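Local coordinates for protein cyanuric acid amidohydrolase (Azorhizobium caulinodans, PDB 4NQ3) that hydrolyses the s-triazine ring of cyanuric acid to carboxybiuret, a step in the breakdown of herbicides such as atrazine, at residues A4-I9 against L91-A96; A32-I37 against D72-V77; L107-A112 against E235-G240. All blocks are in the same frame, centred on the assembly; numbering follows the deposited sequence.

How the contacts relate
Contacts 1 and 2 belong to one mixed four-stranded sheet within residues 1-99, assigned to the first of three repeating units; their centres are about 10 Å apart, and neighbouring strands 89-97 and 34-41 join them. Along the chain, contact 2 is nested inside the loop that contact 1 closes. Contact 3 follows in series and pairs strands of the second unit's sheet, its centre about 12 Å from that of contact 1 and about 10 Å from that of contact 2. The two sheets meet through side chains such as Ala36 against Val237 and Val6 against Leu107. Both sheets share the strand order 1-4-2-3, consistent with a monomer built around threefold symmetry.

Contact 1: A4-I9 against L91-A96; sequences AKVHRI and LVFERA. With SO4 (sulfate ion), chain D.
Leu91 opens the antiparallel pairing opposite Arg8, its CD1 lying 3.7 Å from Arg8 CG and obliquely across Val6. Val92 and His7 form a hydrogen-bonded pair: Val92 N to His7 O and His7 N to Val92 O both measure 2.8 Å. On the opposite face from their side chains, Phe93 runs alongside Val6, with CD1 3.6 Å from Val6 CG2. Glu94 exchanges two backbone bonds with Lys5, then sends an extended side chain, CG anti to the backbone N, across His7. Its OE1 accepts His7 NE2 at 2.9 Å (153° at the hydrogen), in the ring plane although ring and carboxylate are turned 41° apart. Glu94 OE2 forms a salt bridge with Lys5 NZ at 3.3 Å, its hydrogen bond weak, and also receives Ala30 N, so both carboxylate oxygens are engaged, which would favour the ionised acid. Arg95, on the face of Val6 and Phe93, bends at chi3 and binds a sulfate, probably from the crystallisation liquor, NH2 meeting O3 at 2.7 Å. Ala96 finishes with CB 3.8 Å from Lys5 CD. An axis angle of 161° confirms an antiparallel pair, joining outermost strand 2-10 to 89-97 in a four-stranded sheet of order 1-4-2-3.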
loop_
_atom_site.group_PDB
_atom_site.type_symbol
_atom_site.label_atom_id
_atom_site.label_comp_id
_atom_site.label_asym_id
_atom_site.label_seq_id
_atom_site.Cartn_x
_atom_site.Cartn_y
_atom_site.Cartn_z
ATOM N N ALA A 4 -34.346 -20.723 11.641
ATOM C CA ALA A 4 -33.156 -20.134 11.028
ATOM C C ALA A 4 -32.006 -21.130 11.051
ATOM O O ALA A 4 -31.698 -21.737 12.076
ATOM C CB ALA A 4 -32.748 -18.846 11.733
ATOM N N LYS A 5 -31.357 -21.280 9.914
ATOM C CA LYS A 5 -30.186 -22.123 9.823
ATOM C C LYS A 5 -29.056 -21.234 9.312
ATOM O O LYS A 5 -29.179 -20.601 8.260
ATOM C CB LYS A 5 -30.474 -23.317 8.893
ATOM C CG LYS A 5 -31.005 -24.566 9.612
ATOM C CD LYS A 5 -31.744 -25.543 8.688
ATOM C CE LYS A 5 -30.815 -26.271 7.695
ATOM N NZ LYS A 5 -31.530 -26.993 6.562
ATOM N N VAL A 6 -27.978 -21.132 10.080
ATOM C CA VAL A 6 -26.831 -20.319 9.675
ATOM C C VAL A 6 -25.601 -21.178 9.417
ATOM O O VAL A 6 -25.167 -21.925 10.304
ATOM C CB VAL A 6 -26.503 -19.272 10.732
ATOM C CG1 VAL A 6 -25.277 -18.482 10.334
ATOM C CG2 VAL A 6 -27.687 -18.373 10.920
ATOM N N HIS A 7 -25.030 -21.059 8.222
ATOM C CA HIS A 7 -23.918 -21.922 7.804
ATOM C C HIS A 7 -22.633 -21.150 7.547
ATOM O O HIS A 7 -22.615 -20.292 6.676
ATOM C CB HIS A 7 -24.277 -22.674 6.521
ATOM C CG HIS A 7 -25.522 -23.495 6.616
ATOM N ND1 HIS A 7 -25.543 -24.754 7.180
ATOM C CD2 HIS A 7 -26.793 -23.235 6.221
ATOM C CE1 HIS A 7 -26.772 -25.234 7.123
ATOM N NE2 HIS A 7 -27.550 -24.332 6.545
ATOM N N ARG A 8 -21.556 -21.456 8.264
ATOM C CA ARG A 8 -20.287 -20.775 7.989
ATOM C C ARG A 8 -19.378 -21.634 7.084
ATOM O O ARG A 8 -18.956 -22.722 7.449
ATOM C CB ARG A 8 -19.572 -20.420 9.282
ATOM C CG ARG A 8 -18.632 -19.250 9.147
ATOM C CD ARG A 8 -18.161 -18.717 10.530
ATOM N NE ARG A 8 -17.379 -19.741 11.214
ATOM C CZ ARG A 8 -17.247 -19.884 12.529
ATOM N NH1 ARG A 8 -17.831 -19.063 13.395
ATOM N NH2 ARG A 8 -16.500 -20.878 12.974
ATOM N N ILE A 9 -19.111 -21.151 5.884
ATOM C CA ILE A 9 -18.381 -21.924 4.903
ATOM C C ILE A 9 -17.021 -21.290 4.554
ATOM O O ILE A 9 -16.949 -20.115 4.204
ATOM C CB ILE A 9 -19.232 -22.092 3.631
ATOM C CG1 ILE A 9 -20.530 -22.816 3.993
ATOM C CG2 ILE A 9 -18.468 -22.850 2.538
ATOM C CD1 ILE A 9 -21.482 -23.003 2.853
ATOM N N LEU A 91 -21.093 -16.615 5.107
ATOM C CA LEU A 91 -22.114 -16.879 6.099
ATOM C C LEU A 91 -23.456 -17.054 5.394
ATOM O O LEU A 91 -24.040 -16.063 4.936
ATOM C CB LEU A 91 -22.195 -15.716 7.054
ATOM C CG LEU A 91 -22.596 -16.090 8.447
ATOM C CD1 LEU A 91 -21.772 -17.290 8.851
ATOM C CD2 LEU A 91 -22.317 -14.890 9.318
ATOM N N VAL A 92 -23.958 -18.281 5.278
ATOM C CA VAL A 92 -25.233 -18.482 4.586
ATOM C C VAL A 92 -26.383 -18.545 5.572
ATOM O O VAL A 92 -26.343 -19.316 6.525
ATOM C CB VAL A 92 -25.258 -19.760 3.756
ATOM C CG1 VAL A 92 -26.627 -19.896 3.104
ATOM C CG2 VAL A 92 -24.193 -19.704 2.685
ATOM N N PHE A 93 -27.397 -17.723 5.332
ATOM C CA PHE A 93 -28.597 -17.628 6.166
ATOM C C PHE A 93 -29.767 -18.305 5.473
ATOM O O PHE A 93 -30.231 -17.818 4.432
ATOM C CB PHE A 93 -28.940 -16.167 6.430
ATOM C CG PHE A 93 -27.969 -15.471 7.338
ATOM C CD1 PHE A 93 -28.094 -15.573 8.719
ATOM C CD2 PHE A 93 -26.940 -14.705 6.815
ATOM C CE1 PHE A 93 -27.195 -14.921 9.566
ATOM C CE2 PHE A 93 -26.033 -14.047 7.648
ATOM C CZ PHE A 93 -26.162 -14.155 9.030
ATOM N N GLU A 94 -30.249 -19.408 6.045
ATOM C CA GLU A 94 -31.302 -20.212 5.437
ATOM C C GLU A 94 -32.551 -20.199 6.294
ATOM O O GLU A 94 -32.457 -20.190 7.500
ATOM C CB GLU A 94 -30.801 -21.648 5.265
ATOM C CG GLU A 94 -31.754 -22.620 4.579
ATOM C CD GLU A 94 -31.215 -24.051 4.585
ATOM O OE1 GLU A 94 -30.162 -24.264 5.227
ATOM O OE2 GLU A 94 -31.830 -24.961 3.967
ATOM N N ARG A 95 -33.723 -20.160 5.679
ATOM C CA ARG A 95 -34.975 -20.343 6.410
ATOM C C ARG A 95 -35.505 -21.762 6.138
ATOM O O ARG A 95 -35.654 -22.146 4.981
ATOM C CB ARG A 95 -36.002 -19.284 5.981
ATOM C CG ARG A 95 -37.384 -19.399 6.620
ATOM C CD ARG A 95 -38.335 -18.301 6.138
ATOM N NE ARG A 95 -38.511 -18.373 4.693
ATOM C CZ ARG A 95 -38.815 -17.335 3.911
ATOM N NH1 ARG A 95 -38.967 -16.120 4.439
ATOM N NH2 ARG A 95 -38.944 -17.504 2.589
ATOM N N ALA A 96 -35.794 -22.541 7.179
ATOM C CA ALA A 96 -36.305 -23.900 6.997
ATOM C C ALA A 96 -37.588 -24.067 7.823
ATOM O O ALA A 96 -37.925 -23.169 8.580
ATOM C CB ALA A 96 -35.267 -24.919 7.390
HETATM S S SO4 D . -39.412 -13.757 1.610
HETATM O O1 SO4 D . -40.348 -13.313 0.571
HETATM O O2 SO4 D . -40.005 -13.685 2.953
HETATM O O3 SO4 D . -39.006 -15.139 1.317
HETATM O O4 SO4 D . -38.258 -12.852 1.576
#

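Contact 2: A32-I37 against D72-V77; sequences AGILAI and DEVCLV
Strands 34-41 and 75-80 are the two parallel strands of a beta-alpha-beta unit whose connection carries helix 51-67; the axes of the short segments 34-37 and 75-77 run 18° apart. Three backbone bonds prove the register. Cys75 N reaches Leu35 O in the carbonyl plane on a lone pair, Ile37 N meets Cys75 O at 2.7 Å nearly along the C=O axis, and Val77 N meets Ile37 O in the same manner at 3.0 Å. Ile37 contributes the largest single share of the buried area. Its CB sits 3.8 Å from Leu76 CD2, and the next atom, CG1, placed anti to the carbonyl carbon (chi1 -54°), is 4.0 Å from that methyl while also facing Val74 CG1. At the tip, Ile37 CD1 stays 3.9 Å from Leu76 CD2, so a single methyl lies against the whole branch as the two side chains run alongside each other. The other branch, CG2, packs against Leu91 O of strand 89-97. On that flank Leu35 and Ala36 both stand opposite Phe93, a classic beta bulge. Beyond Leu76, Val56 and Gln60 of the helix pack on its side chain, while Val77 lies near the active-site Lys156. On the other face from Ile37 and Leu76, Ala36 CB rests 3.7 Å from Cys75 CB.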
loop_
_atom_site.group_PDB
_atom_site.type_symbol
_atom_site.label_atom_id
_atom_site.label_comp_id
_atom_site.label_asym_id
_atom_site.label_seq_id
_atom_site.Cartn_x
_atom_site.Cartn_y
_atom_site.Cartn_z
ATOM N N ALA A 32 -33.771 -23.306 -2.000
ATOM C CA ALA A 32 -35.047 -22.597 -1.933
ATOM C C ALA A 32 -35.138 -21.714 -0.697
ATOM O O ALA A 32 -35.747 -20.642 -0.731
ATOM C CB ALA A 32 -36.192 -23.576 -1.954
ATOM N N GLY A 33 -34.486 -22.136 0.378
ATOM C CA GLY A 33 -34.602 -21.450 1.652
ATOM C C GLY A 33 -33.460 -20.507 1.979
ATOM O O GLY A 33 -33.351 -20.005 3.103
ATOM N N ILE A 34 -32.586 -20.274 1.009
ATOM C CA ILE A 34 -31.479 -19.361 1.228
ATOM C C ILE A 34 -31.995 -17.931 1.166
ATOM O O ILE A 34 -32.495 -17.492 0.134
ATOM C CB ILE A 34 -30.372 -19.553 0.202
ATOM C CG1 ILE A 34 -29.687 -20.890 0.411
ATOM C CG2 ILE A 34 -29.357 -18.451 0.307
ATOM C CD1 ILE A 34 -28.547 -21.112 -0.571
ATOM N N LEU A 35 -31.897 -17.222 2.284
ATOM C CA LEU A 35 -32.326 -15.835 2.352
ATOM C C LEU A 35 -31.211 -14.863 1.989
ATOM O O LEU A 35 -31.439 -13.930 1.210
ATOM C CB LEU A 35 -32.867 -15.501 3.736
ATOM C CG LEU A 35 -34.165 -16.233 3.999
ATOM C CD1 LEU A 35 -34.743 -15.808 5.320
ATOM C CD2 LEU A 35 -35.111 -15.890 2.883
ATOM N N ALA A 36 -30.023 -15.048 2.567
ATOM C CA ALA A 36 -28.934 -14.105 2.326
ATOM C C ALA A 36 -27.607 -14.784 2.490
ATOM O O ALA A 36 -27.508 -15.762 3.207
ATOM C CB ALA A 36 -29.030 -12.910 3.276
ATOM N N ILE A 37 -26.580 -14.266 1.828
ATOM C CA ILE A 37 -25.226 -14.726 2.084
ATOM C C ILE A 37 -24.308 -13.561 2.441
ATOM O O ILE A 37 -24.223 -12.602 1.690
ATOM C CB ILE A 37 -24.639 -15.455 0.892
ATOM C CG1 ILE A 37 -25.547 -16.588 0.440
ATOM C CG2 ILE A 37 -23.326 -16.073 1.272
ATOM C CD1 ILE A 37 -24.977 -17.314 -0.759
ATOM N N ASP A 72 -32.096 -14.104 -7.774
ATOM C CA ASP A 72 -31.892 -12.666 -7.706
ATOM C C ASP A 72 -32.440 -12.058 -6.435
ATOM O O ASP A 72 -32.074 -10.927 -6.086
ATOM C CB ASP A 72 -32.516 -11.983 -8.918
ATOM C CG ASP A 72 -31.781 -12.314 -10.205
ATOM O OD1 ASP A 72 -30.537 -12.529 -10.161
ATOM O OD2 ASP A 72 -32.457 -12.371 -11.257
ATOM N N GLU A 73 -33.286 -12.816 -5.736
ATOM C CA GLU A 73 -33.928 -12.343 -4.514
ATOM C C GLU A 73 -33.079 -12.650 -3.295
ATOM O O GLU A 73 -33.400 -12.222 -2.197
ATOM C CB GLU A 73 -35.308 -12.971 -4.374
ATOM C CG GLU A 73 -36.315 -12.398 -5.355
ATOM C CD GLU A 73 -37.410 -13.401 -5.747
ATOM O OE1 GLU A 73 -37.725 -14.310 -4.940
ATOM O OE2 GLU A 73 -37.921 -13.307 -6.894
ATOM N N VAL A 74 -31.979 -13.371 -3.484
ATOM C CA VAL A 74 -31.067 -13.642 -2.374
ATOM C C VAL A 74 -30.206 -12.416 -2.120
ATOM O O VAL A 74 -29.670 -11.827 -3.059
ATOM C CB VAL A 74 -30.154 -14.868 -2.652
ATOM C CG1 VAL A 74 -29.171 -15.096 -1.506
ATOM C CG2 VAL A 74 -30.986 -16.086 -2.891
ATOM N N CYS A 75 -30.086 -12.012 -0.862
ATOM C CA CYS A 75 -29.240 -10.875 -0.535
ATOM C C CYS A 75 -27.800 -11.294 -0.461
ATOM O O CYS A 75 -27.443 -12.174 0.338
ATOM C CB CYS A 75 -29.659 -10.246 0.782
ATOM S SG CYS A 75 -31.154 -9.224 0.574
ATOM N N LEU A 76 -26.977 -10.676 -1.303
ATOM C CA LEU A 76 -25.550 -10.957 -1.317
ATOM C C LEU A 76 -24.792 -9.751 -0.748
ATOM O O LEU A 76 -24.669 -8.712 -1.400
ATOM C CB LEU A 76 -25.094 -11.293 -2.734
ATOM C CG LEU A 76 -25.678 -12.575 -3.354
ATOM C CD1 LEU A 76 -25.111 -12.859 -4.748
ATOM C CD2 LEU A 76 -25.447 -13.805 -2.457
ATOM N N VAL A 77 -24.328 -9.891 0.489
ATOM C CA VAL A 77 -23.477 -8.899 1.139
ATOM C C VAL A 77 -22.024 -9.364 1.168
ATOM O O VAL A 77 -21.644 -10.179 2.010
ATOM C CB VAL A 77 -23.917 -8.603 2.598
ATOM C CG1 VAL A 77 -23.088 -7.493 3.169
ATOM C CG2 VAL A 77 -25.388 -8.307 2.680
#

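Contact 3: L107-A112 against E235-G240; sequences LAIGRA and EIVVLG. With SO4 (sulfate ion), chain D.
Six backbone hydrogen bonds tie these antiparallel strands, in three two-way pairs: Ala108 with Gly240, Gly110 with Val238, and Ala112 with Ile236. Gly110 N to Val238 O is 2.9 Å and the return bond, Val238 N to Gly110 O, 2.8 Å. Ala108 N comes to Gly240 O from above the carbonyl plane, 29° out of it. Among the side chains, Ile109 and Leu239 run alongside each other, CG1 4.0 Å from Leu239 CD2. Arg111 sets CG in the crowded position between backbone N and carbonyl carbon (chi1 49°), then extends to NE, which donates to sulfate O4 at 2.8 Å, while NH2 donates to O3 at 3.0 Å. The sulfate sulfur lies in the guanidinium plane at its edge, and Arg95 holds the same ion. An alanine at Arg111 would remove both donors and would probably weaken sulfate binding here. Further out, strand 150-157 flanks strand 235-242, bonding Glu235 to the active-site Lys156 through the backbone, and Glu235 OE1 accepts Leu76 N from the neighbouring sheet. Two guanidinium groups around one anion would be expected to repel each other, which the sulfate, probably from the crystallisation liquor, is likely to offset.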
loop_
_atom_site.group_PDB
_atom_site.type_symbol
_atom_site.label_atom_id
_atom_site.label_comp_id
_atom_site.label_asym_id
_atom_site.label_seq_id
_atom_site.Cartn_x
_atom_site.Cartn_y
_atom_site.Cartn_z
ATOM N N LEU A 107 -33.822 -17.260 16.569
ATOM C CA LEU A 107 -33.284 -16.383 15.549
ATOM C C LEU A 107 -34.289 -16.240 14.429
ATOM O O LEU A 107 -34.838 -17.240 13.972
ATOM C CB LEU A 107 -31.957 -16.918 15.009
ATOM C CG LEU A 107 -31.258 -16.123 13.886
ATOM C CD1 LEU A 107 -31.075 -14.670 14.272
ATOM C CD2 LEU A 107 -29.907 -16.728 13.524
ATOM N N ALA A 108 -34.554 -14.996 14.025
ATOM C CA ALA A 108 -35.400 -14.700 12.870
ATOM C C ALA A 108 -34.594 -13.890 11.863
ATOM O O ALA A 108 -33.729 -13.102 12.249
ATOM C CB ALA A 108 -36.642 -13.948 13.280
ATOM N N ILE A 109 -34.913 -14.070 10.581
ATOM C CA ILE A 109 -34.201 -13.463 9.468
ATOM C C ILE A 109 -35.148 -12.835 8.471
ATOM O O ILE A 109 -36.119 -13.462 8.054
ATOM C CB ILE A 109 -33.390 -14.492 8.711
ATOM C CG1 ILE A 109 -32.479 -15.254 9.656
ATOM C CG2 ILE A 109 -32.602 -13.830 7.582
ATOM C CD1 ILE A 109 -32.082 -16.555 9.072
ATOM N N GLY A 110 -34.883 -11.597 8.080
ATOM C CA GLY A 110 -35.692 -10.961 7.051
ATOM C C GLY A 110 -34.803 -10.275 6.036
ATOM O O GLY A 110 -33.715 -9.794 6.377
ATOM N N ARG A 111 -35.228 -10.241 4.781
ATOM C CA ARG A 111 -34.403 -9.590 3.777
ATOM C C ARG A 111 -35.255 -8.598 3.027
ATOM O O ARG A 111 -36.474 -8.697 3.072
ATOM C CB ARG A 111 -33.811 -10.603 2.794
ATOM C CG ARG A 111 -34.843 -11.504 2.294
ATOM C CD ARG A 111 -34.497 -12.165 1.014
ATOM N NE ARG A 111 -35.583 -13.085 0.689
ATOM C CZ ARG A 111 -35.490 -14.078 -0.185
ATOM N NH1 ARG A 111 -34.337 -14.283 -0.819
ATOM N NH2 ARG A 111 -36.538 -14.881 -0.404
ATOM N N ALA A 112 -34.607 -7.693 2.295
ATOM C CA ALA A 112 -35.279 -6.726 1.437
ATOM C C ALA A 112 -34.244 -6.108 0.505
ATOM O O ALA A 112 -33.052 -6.112 0.819
ATOM C CB ALA A 112 -35.974 -5.656 2.255
ATOM N N GLU A 235 -28.782 -3.963 -0.349
ATOM C CA GLU A 235 -29.301 -5.234 0.178
ATOM C C GLU A 235 -29.495 -5.070 1.672
ATOM O O GLU A 235 -28.601 -4.594 2.360
ATOM C CB GLU A 235 -28.361 -6.386 -0.100
ATOM C CG GLU A 235 -27.859 -6.386 -1.530
ATOM C CD GLU A 235 -28.644 -7.328 -2.429
ATOM O OE1 GLU A 235 -28.064 -8.366 -2.840
ATOM O OE2 GLU A 235 -29.825 -7.017 -2.742
ATOM N N ILE A 236 -30.662 -5.446 2.171
ATOM C CA ILE A 236 -30.939 -5.346 3.591
ATOM C C ILE A 236 -31.212 -6.727 4.199
ATOM O O ILE A 236 -31.999 -7.522 3.658
ATOM C CB ILE A 236 -32.132 -4.432 3.858
ATOM C CG1 ILE A 236 -31.743 -2.977 3.611
ATOM C CG2 ILE A 236 -32.611 -4.582 5.288
ATOM C CD1 ILE A 236 -31.724 -2.607 2.167
ATOM N N VAL A 237 -30.569 -7.010 5.328
ATOM C CA VAL A 237 -30.842 -8.238 6.054
ATOM C C VAL A 237 -31.033 -7.904 7.515
ATOM O O VAL A 237 -30.113 -7.389 8.144
ATOM C CB VAL A 237 -29.693 -9.243 5.913
ATOM C CG1 VAL A 237 -30.007 -10.488 6.682
ATOM C CG2 VAL A 237 -29.495 -9.573 4.460
ATOM N N VAL A 238 -32.219 -8.196 8.048
ATOM C CA VAL A 238 -32.542 -7.953 9.458
ATOM C C VAL A 238 -32.459 -9.249 10.268
ATOM O O VAL A 238 -33.105 -10.230 9.932
ATOM C CB VAL A 238 -33.961 -7.361 9.615
ATOM C CG1 VAL A 238 -34.387 -7.348 11.052
ATOM C CG2 VAL A 238 -34.050 -5.985 9.020
ATOM N N LEU A 239 -31.691 -9.238 11.347
ATOM C CA LEU A 239 -31.586 -10.381 12.251
ATOM C C LEU A 239 -32.160 -10.035 13.619
ATOM O O LEU A 239 -31.844 -8.987 14.192
ATOM C CB LEU A 239 -30.129 -10.820 12.410
ATOM C CG LEU A 239 -29.370 -11.075 11.126
ATOM C CD1 LEU A 239 -27.917 -11.317 11.451
ATOM C CD2 LEU A 239 -29.970 -12.271 10.432
ATOM N N GLY A 240 -32.991 -10.917 14.161
ATOM C CA GLY A 240 -33.612 -10.620 15.428
ATOM C C GLY A 240 -34.119 -11.865 16.098
ATOM O O GLY A 240 -33.886 -12.975 15.614
HETATM S S SO4 D . -39.412 -13.757 1.610
HETATM O O1 SO4 D . -40.348 -13.313 0.571
HETATM O O2 SO4 D . -40.005 -13.685 2.953
HETATM O O3 SO4 D . -39.006 -15.139 1.317
HETATM O O4 SO4 D . -38.258 -12.852 1.576
#